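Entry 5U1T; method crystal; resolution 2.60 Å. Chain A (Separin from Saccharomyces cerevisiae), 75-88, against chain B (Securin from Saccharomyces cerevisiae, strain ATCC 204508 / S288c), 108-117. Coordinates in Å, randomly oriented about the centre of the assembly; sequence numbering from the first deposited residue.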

ATOM      1  N   VAL A  75      35.415  37.628  21.062  1.00 55.14           N
ATOM      2  CA  VAL A  75      35.952  38.833  20.457  1.00 50.97           C
ATOM      3  C   VAL A  75      36.206  39.904  21.522  1.00 58.31           C
ATOM      4  O   VAL A  75      37.200  40.638  21.471  1.00 58.08           O
ATOM      5  CB  VAL A  75      34.985  39.346  19.368  1.00 50.79           C
ATOM      6  CG1 VAL A  75      35.140  40.830  19.111  1.00 47.93           C
ATOM      7  CG2 VAL A  75      35.180  38.544  18.091  1.00 52.41           C
ATOM      8  N   LYS A  76      35.310  39.965  22.502  1.00 57.35           N
ATOM      9  CA  LYS A  76      35.407  40.919  23.592  1.00 57.58           C
ATOM     10  C   LYS A  76      36.679  40.692  24.401  1.00 61.35           C
ATOM     11  O   LYS A  76      37.405  41.649  24.752  1.00 62.26           O
ATOM     12  CB  LYS A  76      34.174  40.815  24.490  1.00 61.34           C
ATOM     13  CG  LYS A  76      33.860  42.084  25.246  1.00 56.21           C
ATOM     14  CD  LYS A  76      33.119  41.788  26.525  1.00 65.33           C
ATOM     15  CE  LYS A  76      33.273  42.953  27.490  1.00 69.58           C
ATOM     16  NZ  LYS A  76      32.083  43.024  28.362  1.00 66.14           N
ATOM     17  N   GLN A  77      36.958  39.425  24.683  1.00 56.84           N
ATOM     18  CA  GLN A  77      38.219  39.056  25.319  1.00 64.75           C
ATOM     19  C   GLN A  77      39.406  39.424  24.446  1.00 61.24           C
ATOM     20  O   GLN A  77      40.431  39.938  24.922  1.00 61.27           O
ATOM     21  CB  GLN A  77      38.240  37.562  25.625  1.00 62.67           C
ATOM     22  CG  GLN A  77      37.408  37.204  26.829  1.00 65.62           C
ATOM     23  CD  GLN A  77      37.143  35.735  26.926  1.00 68.23           C
ATOM     24  OE1 GLN A  77      36.571  35.275  27.912  1.00 86.60           O
ATOM     25  NE2 GLN A  77      37.541  34.974  25.901  1.00 67.93           N
ATOM     26  N   HIS A  78      39.248  39.163  23.157  1.00 52.19           N
ATOM     27  CA  HIS A  78      40.318  39.384  22.203  1.00 59.87           C
ATOM     28  C   HIS A  78      40.643  40.889  22.103  1.00 63.94           C
ATOM     29  O   HIS A  78      41.818  41.281  22.043  1.00 58.73           O
ATOM     30  CB  HIS A  78      39.918  38.794  20.852  1.00 51.47           C
ATOM     31  CG  HIS A  78      41.070  38.518  19.936  1.00 52.95           C
ATOM     32  ND1 HIS A  78      40.946  37.759  18.799  1.00 53.03           N
ATOM     33  CD2 HIS A  78      42.361  38.919  19.991  1.00 53.73           C
ATOM     34  CE1 HIS A  78      42.116  37.688  18.187  1.00 50.34           C
ATOM     35  NE2 HIS A  78      42.986  38.389  18.885  1.00 58.27           N
ATOM     36  N   LEU A  79      39.594  41.717  22.098  1.00 60.62           N
ATOM     37  CA  LEU A  79      39.740  43.172  22.055  1.00 58.18           C
ATOM     38  C   LEU A  79      40.494  43.665  23.271  1.00 61.02           C
ATOM     39  O   LEU A  79      41.311  44.567  23.169  1.00 63.51           O
ATOM     40  CB  LEU A  79      38.385  43.860  21.988  1.00 52.84           C
ATOM     41  CG  LEU A  79      37.668  43.823  20.649  1.00 51.25           C
ATOM     42  CD1 LEU A  79      36.394  44.644  20.719  1.00 52.01           C
ATOM     43  CD2 LEU A  79      38.579  44.304  19.542  1.00 43.57           C
ATOM     44  N   MET A  80      40.224  43.049  24.415  1.00 58.66           N
ATOM     45  CA  MET A  80      40.920  43.398  25.635  1.00 59.76           C
ATOM     46  C   MET A  80      42.387  42.996  25.551  1.00 60.26           C
ATOM     47  O   MET A  80      43.250  43.684  26.076  1.00 64.69           O
ATOM     48  CB  MET A  80      40.254  42.750  26.850  1.00 60.34           C
ATOM     49  CG  MET A  80      40.678  43.370  28.195  1.00 73.62           C
ATOM     50  SD  MET A  80      40.542  45.187  28.273  1.00 71.86           S
ATOM     51  CE  MET A  80      41.144  45.555  29.930  1.00 80.53           C
ATOM     52  N   ILE A  81      42.671  41.888  24.881  1.00 64.68           N
ATOM     53  CA  ILE A  81      44.053  41.440  24.676  1.00 62.89           C
ATOM     54  C   ILE A  81      44.846  42.447  23.850  1.00 61.09           C
ATOM     55  O   ILE A  81      45.997  42.768  24.169  1.00 58.60           O
ATOM     56  CB  ILE A  81      44.089  40.067  23.987  1.00 54.27           C
ATOM     57  CG1 ILE A  81      43.597  39.000  24.970  1.00 51.83           C
ATOM     58  CG2 ILE A  81      45.490  39.759  23.457  1.00 50.46           C
ATOM     59  CD1 ILE A  81      43.557  37.632  24.417  1.00 51.73           C
ATOM     60  N   ILE A  82      44.210  42.942  22.796  1.00 56.57           N
ATOM     61  CA  ILE A  82      44.806  43.941  21.929  1.00 56.73           C
ATOM     62  C   ILE A  82      45.125  45.238  22.695  1.00 62.41           C
ATOM     63  O   ILE A  82      46.242  45.749  22.584  1.00 62.94           O
ATOM     64  CB  ILE A  82      43.879  44.231  20.712  1.00 59.79           C
ATOM     65  CG1 ILE A  82      43.781  42.982  19.827  1.00 58.15           C
ATOM     66  CG2 ILE A  82      44.365  45.436  19.897  1.00 56.80           C
ATOM     67  CD1 ILE A  82      42.713  43.055  18.750  1.00 56.47           C
ATOM     68  N   VAL A  83      44.183  45.764  23.486  1.00 63.34           N
ATOM     69  CA  VAL A  83      44.450  47.027  24.192  1.00 62.60           C
ATOM     70  C   VAL A  83      45.523  46.841  25.271  1.00 66.54           C
ATOM     71  O   VAL A  83      46.366  47.732  25.463  1.00 61.85           O
ATOM     72  CB  VAL A  83      43.167  47.648  24.832  1.00 63.80           C
ATOM     73  CG1 VAL A  83      42.157  48.021  23.764  1.00 56.80           C
ATOM     74  CG2 VAL A  83      42.538  46.693  25.794  1.00 69.44           C
ATOM     75  N   LYS A  84      45.514  45.685  25.942  1.00 64.07           N
ATOM     76  CA  LYS A  84      46.531  45.378  26.941  1.00 63.06           C
ATOM     77  C   LYS A  84      47.913  45.330  26.307  1.00 66.59           C
ATOM     78  O   LYS A  84      48.894  45.713  26.931  1.00 69.10           O
ATOM     79  CB  LYS A  84      46.234  44.066  27.655  1.00 55.04           C
ATOM     80  CG  LYS A  84      45.001  44.151  28.511  1.00 66.34           C
ATOM     81  CD  LYS A  84      45.091  43.322  29.775  1.00 71.72           C
ATOM     82  CE  LYS A  84      43.694  43.062  30.334  1.00 70.59           C
ATOM     83  NZ  LYS A  84      43.707  42.619  31.774  1.00 79.69           N
ATOM     84  N   LEU A  85      47.980  44.869  25.064  1.00 65.44           N
ATOM     85  CA  LEU A  85      49.209  44.920  24.285  1.00 61.41           C
ATOM     86  C   LEU A  85      49.603  46.354  23.981  1.00 64.41           C
ATOM     87  O   LEU A  85      50.771  46.711  24.067  1.00 61.48           O
ATOM     88  CB  LEU A  85      49.051  44.141  22.975  1.00 60.73           C
ATOM     89  CG  LEU A  85      49.009  42.623  23.134  1.00 63.83           C
ATOM     90  CD1 LEU A  85      48.580  41.943  21.849  1.00 58.08           C
ATOM     91  CD2 LEU A  85      50.349  42.121  23.596  1.00 58.07           C
ATOM     92  N   ILE A  86      48.625  47.161  23.589  1.00 62.45           N
ATOM     93  CA  ILE A  86      48.873  48.564  23.279  1.00 63.14           C
ATOM     94  C   ILE A  86      49.418  49.309  24.497  1.00 67.14           C
ATOM     95  O   ILE A  86      50.422  50.004  24.389  1.00 71.94           O
ATOM     96  CB  ILE A  86      47.597  49.265  22.758  1.00 61.55           C
ATOM     97  CG1 ILE A  86      47.184  48.651  21.421  1.00 54.88           C
ATOM     98  CG2 ILE A  86      47.816  50.760  22.605  1.00 54.96           C
ATOM     99  CD1 ILE A  86      45.898  49.199  20.843  1.00 62.68           C
ATOM    100  N   ASN A  87      48.786  49.140  25.657  1.00 69.57           N
ATOM    101  CA  ASN A  87      49.234  49.837  26.856  1.00 58.12           C
ATOM    102  C   ASN A  87      50.620  49.395  27.281  1.00 67.19           C
ATOM    103  O   ASN A  87      51.357  50.172  27.874  1.00 80.19           O
ATOM    104  CB  ASN A  87      48.265  49.634  28.013  1.00 58.87           C
ATOM    105  CG  ASN A  87      46.874  50.186  27.726  1.00 68.68           C
ATOM    106  OD1 ASN A  87      46.716  51.115  26.930  1.00 65.72           O
ATOM    107  ND2 ASN A  87      45.858  49.619  28.386  1.00 64.02           N
ATOM    108  N   ASN A  88      51.002  48.165  26.981  1.00 62.58           N
ATOM    109  CA  ASN A  88      52.343  47.726  27.340  1.00 65.66           C
ATOM    110  C   ASN A  88      53.323  47.909  26.203  1.00 64.66           C
ATOM    111  O   ASN A  88      54.433  47.382  26.232  1.00 63.60           O
ATOM    112  CB  ASN A  88      52.327  46.277  27.792  1.00 68.50           C
ATOM    113  CG  ASN A  88      51.781  46.123  29.189  1.00 74.45           C
ATOM    114  OD1 ASN A  88      52.107  46.905  30.075  1.00 79.53           O
ATOM    115  ND2 ASN A  88      50.935  45.122  29.393  1.00 87.58           N
TER
ATOM    116  N   ASP B 108      44.063  57.665  25.922  1.00 73.31           N
ATOM    117  CA  ASP B 108      44.919  57.231  27.017  1.00 72.46           C
ATOM    118  C   ASP B 108      44.484  55.855  27.510  1.00 77.24           C
ATOM    119  O   ASP B 108      43.362  55.418  27.224  1.00 78.59           O
ATOM    120  CB  ASP B 108      44.935  58.277  28.147  1.00 81.12           C
ATOM    121  CG  ASP B 108      43.548  58.681  28.631  1.00 89.32           C
ATOM    122  OD1 ASP B 108      42.704  57.797  28.929  1.00 86.80           O
ATOM    123  OD2 ASP B 108      43.336  59.918  28.759  1.00 96.93           O
ATOM    124  N   PRO B 109      45.383  55.147  28.218  1.00 76.24           N
ATOM    125  CA  PRO B 109      45.147  53.769  28.675  1.00 75.27           C
ATOM    126  C   PRO B 109      43.736  53.448  29.164  1.00 80.02           C
ATOM    127  O   PRO B 109      43.211  52.381  28.831  1.00 84.32           O
ATOM    128  CB  PRO B 109      46.150  53.626  29.812  1.00 74.80           C
ATOM    129  CG  PRO B 109      47.327  54.429  29.328  1.00 79.56           C
ATOM    130  CD  PRO B 109      46.767  55.571  28.500  1.00 75.69           C
ATOM    131  N   GLU B 110      43.113  54.338  29.924  1.00 81.96           N
ATOM    132  CA  GLU B 110      41.772  54.040  30.416  1.00 85.13           C
ATOM    133  C   GLU B 110      40.744  54.215  29.312  1.00 80.98           C
ATOM    134  O   GLU B 110      39.754  53.480  29.247  1.00 85.66           O
ATOM    135  CB  GLU B 110      41.416  54.923  31.619  1.00 88.49           C
ATOM    136  CG  GLU B 110      42.462  54.898  32.745  1.00 96.96           C
ATOM    137  CD  GLU B 110      42.653  53.506  33.385  1.00102.48           C
ATOM    138  OE1 GLU B 110      43.618  53.367  34.184  1.00104.25           O
ATOM    139  OE2 GLU B 110      41.860  52.565  33.101  1.00 99.89           O
ATOM    140  N   GLU B 111      40.985  55.190  28.442  1.00 78.51           N
ATOM    141  CA  GLU B 111      40.073  55.446  27.338  1.00 78.87           C
ATOM    142  C   GLU B 111      40.099  54.239  26.395  1.00 79.06           C
ATOM    143  O   GLU B 111      39.066  53.859  25.856  1.00 83.41           O
ATOM    144  CB  GLU B 111      40.431  56.764  26.613  1.00 80.38           C
ATOM    145  CG  GLU B 111      40.125  58.035  27.440  1.00 79.96           C
ATOM    146  CD  GLU B 111      40.322  59.360  26.687  1.00 82.23           C
ATOM    147  OE1 GLU B 111      41.422  59.613  26.132  1.00 74.09           O
ATOM    148  OE2 GLU B 111      39.349  60.154  26.666  1.00 81.68           O
ATOM    149  N   LEU B 112      41.264  53.613  26.235  1.00 76.52           N
ATOM    150  CA  LEU B 112      41.389  52.425  25.391  1.00 73.71           C
ATOM    151  C   LEU B 112      40.568  51.246  25.914  1.00 74.90           C
ATOM    152  O   LEU B 112      39.947  50.526  25.136  1.00 69.45           O
ATOM    153  CB  LEU B 112      42.855  52.019  25.256  1.00 64.15           C
ATOM    154  CG  LEU B 112      43.651  52.908  24.301  1.00 65.28           C
ATOM    155  CD1 LEU B 112      45.096  52.470  24.220  1.00 64.93           C
ATOM    156  CD2 LEU B 112      43.000  52.909  22.935  1.00 65.09           C
ATOM    157  N   GLU B 113      40.560  51.056  27.229  1.00 76.23           N
ATOM    158  CA  GLU B 113      39.816  49.953  27.831  1.00 75.57           C
ATOM    159  C   GLU B 113      38.312  50.195  27.853  1.00 78.24           C
ATOM    160  O   GLU B 113      37.536  49.249  27.750  1.00 77.94           O
ATOM    161  CB  GLU B 113      40.322  49.687  29.239  1.00 71.61           C
ATOM    162  CG  GLU B 113      41.748  49.180  29.254  1.00 79.65           C
ATOM    163  CD  GLU B 113      42.399  49.289  30.624  1.00 91.96           C
ATOM    164  OE1 GLU B 113      42.232  48.349  31.437  1.00 95.73           O
ATOM    165  OE2 GLU B 113      43.079  50.306  30.886  1.00 92.32           O
ATOM    166  N   ASP B 114      37.899  51.454  27.968  1.00 80.66           N
ATOM    167  CA  ASP B 114      36.476  51.786  27.894  1.00 81.20           C
ATOM    168  C   ASP B 114      35.885  51.385  26.549  1.00 81.73           C
ATOM    169  O   ASP B 114      34.721  50.992  26.453  1.00 87.05           O
ATOM    170  CB  ASP B 114      36.229  53.284  28.109  1.00 79.31           C
ATOM    171  CG  ASP B 114      34.732  53.628  28.086  1.00 87.75           C
ATOM    172  OD1 ASP B 114      34.142  53.687  26.976  1.00 84.09           O
ATOM    173  OD2 ASP B 114      34.131  53.805  29.180  1.00 88.87           O
ATOM    174  N   LEU B 115      36.715  51.514  25.524  1.00 75.69           N
ATOM    175  CA  LEU B 115      36.352  51.331  24.125  1.00 77.58           C
ATOM    176  C   LEU B 115      35.978  49.894  23.792  1.00 78.97           C
ATOM    177  O   LEU B 115      35.019  49.631  23.052  1.00 76.10           O
ATOM    178  CB  LEU B 115      37.539  51.790  23.264  1.00 74.35           C
ATOM    179  CG  LEU B 115      37.584  51.691  21.746  1.00 67.17           C
ATOM    180  CD1 LEU B 115      36.636  52.685  21.134  1.00 70.23           C
ATOM    181  CD2 LEU B 115      39.003  51.975  21.299  1.00 70.66           C
ATOM    182  N   VAL B 116      36.751  48.966  24.344  1.00 78.60           N
ATOM    183  CA  VAL B 116      36.564  47.545  24.095  1.00 76.56           C
ATOM    184  C   VAL B 116      35.671  46.942  25.169  1.00 80.63           C
ATOM    185  O   VAL B 116      35.420  45.725  25.209  1.00 82.87           O
ATOM    186  CB  VAL B 116      37.908  46.819  24.047  1.00 72.90           C
ATOM    187  CG1 VAL B 116      38.720  47.375  22.920  1.00 66.85           C
ATOM    188  CG2 VAL B 116      38.655  46.958  25.367  1.00 71.31           C
ATOM    189  N   THR B 117      35.145  47.794  26.030  1.00 76.96           N
ATOM    190  CA  THR B 117      34.225  47.338  27.045  1.00 74.69           C
ATOM    191  C   THR B 117      33.106  48.343  27.240  1.00 72.65           C
ATOM    192  O   THR B 117      31.947  47.972  27.339  1.00 78.75           O
ATOM    193  CB  THR B 117      34.920  47.063  28.376  1.00 75.84           C
ATOM    194  OG1 THR B 117      35.038  48.272  29.117  1.00 75.81           O
ATOM    195  CG2 THR B 117      36.271  46.516  28.133  1.00 78.68           C
TER

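No hydrogen bond joins the two stretches: separin helix 75-87 and the securin helix that starts at Pro109(B) meet by packing alone, nearly antiparallel at 168°, their axes 9.5 Å apart at closest approach. The register follows helical repeats, pairing Leu79(A) with Val116(B), Val83(A) with Leu112(B) and Asn87(A) with Pro109(B). Val116(B), with the largest covered area, sits among three separin side chains: its CB lies 3.6 Å from CB of Leu79(A), its CG1 3.6 Å from CG1 of Val83(A), and its CG2 3.9 Å from SD of Met80(A). One turn away, CD1 of Leu112(B) packs 3.6 Å from CG2 of Ile86(A) and 3.4 Å from OD1 of Asn87(A), an apolar methyl against an amide oxygen. The CA-to-CB bond of Met80(A) points sideways to securin, but with chi1 t and chi2 p the end of the side chain comes nearer, and CE lies 3.4 Å from OE1 of Glu113(B). That carboxylate stays unpaired across the contact; its OE2 is 3.8 Å from ND2 of Asn87(A), and no hydrogen bond forms. Within securin, Asp108(B) OD1 caps the helix by accepting from Glu111(B) N at 3.2 Å, and Thr117(B) OG1 donates to Glu113(B) O at 3.0 Å.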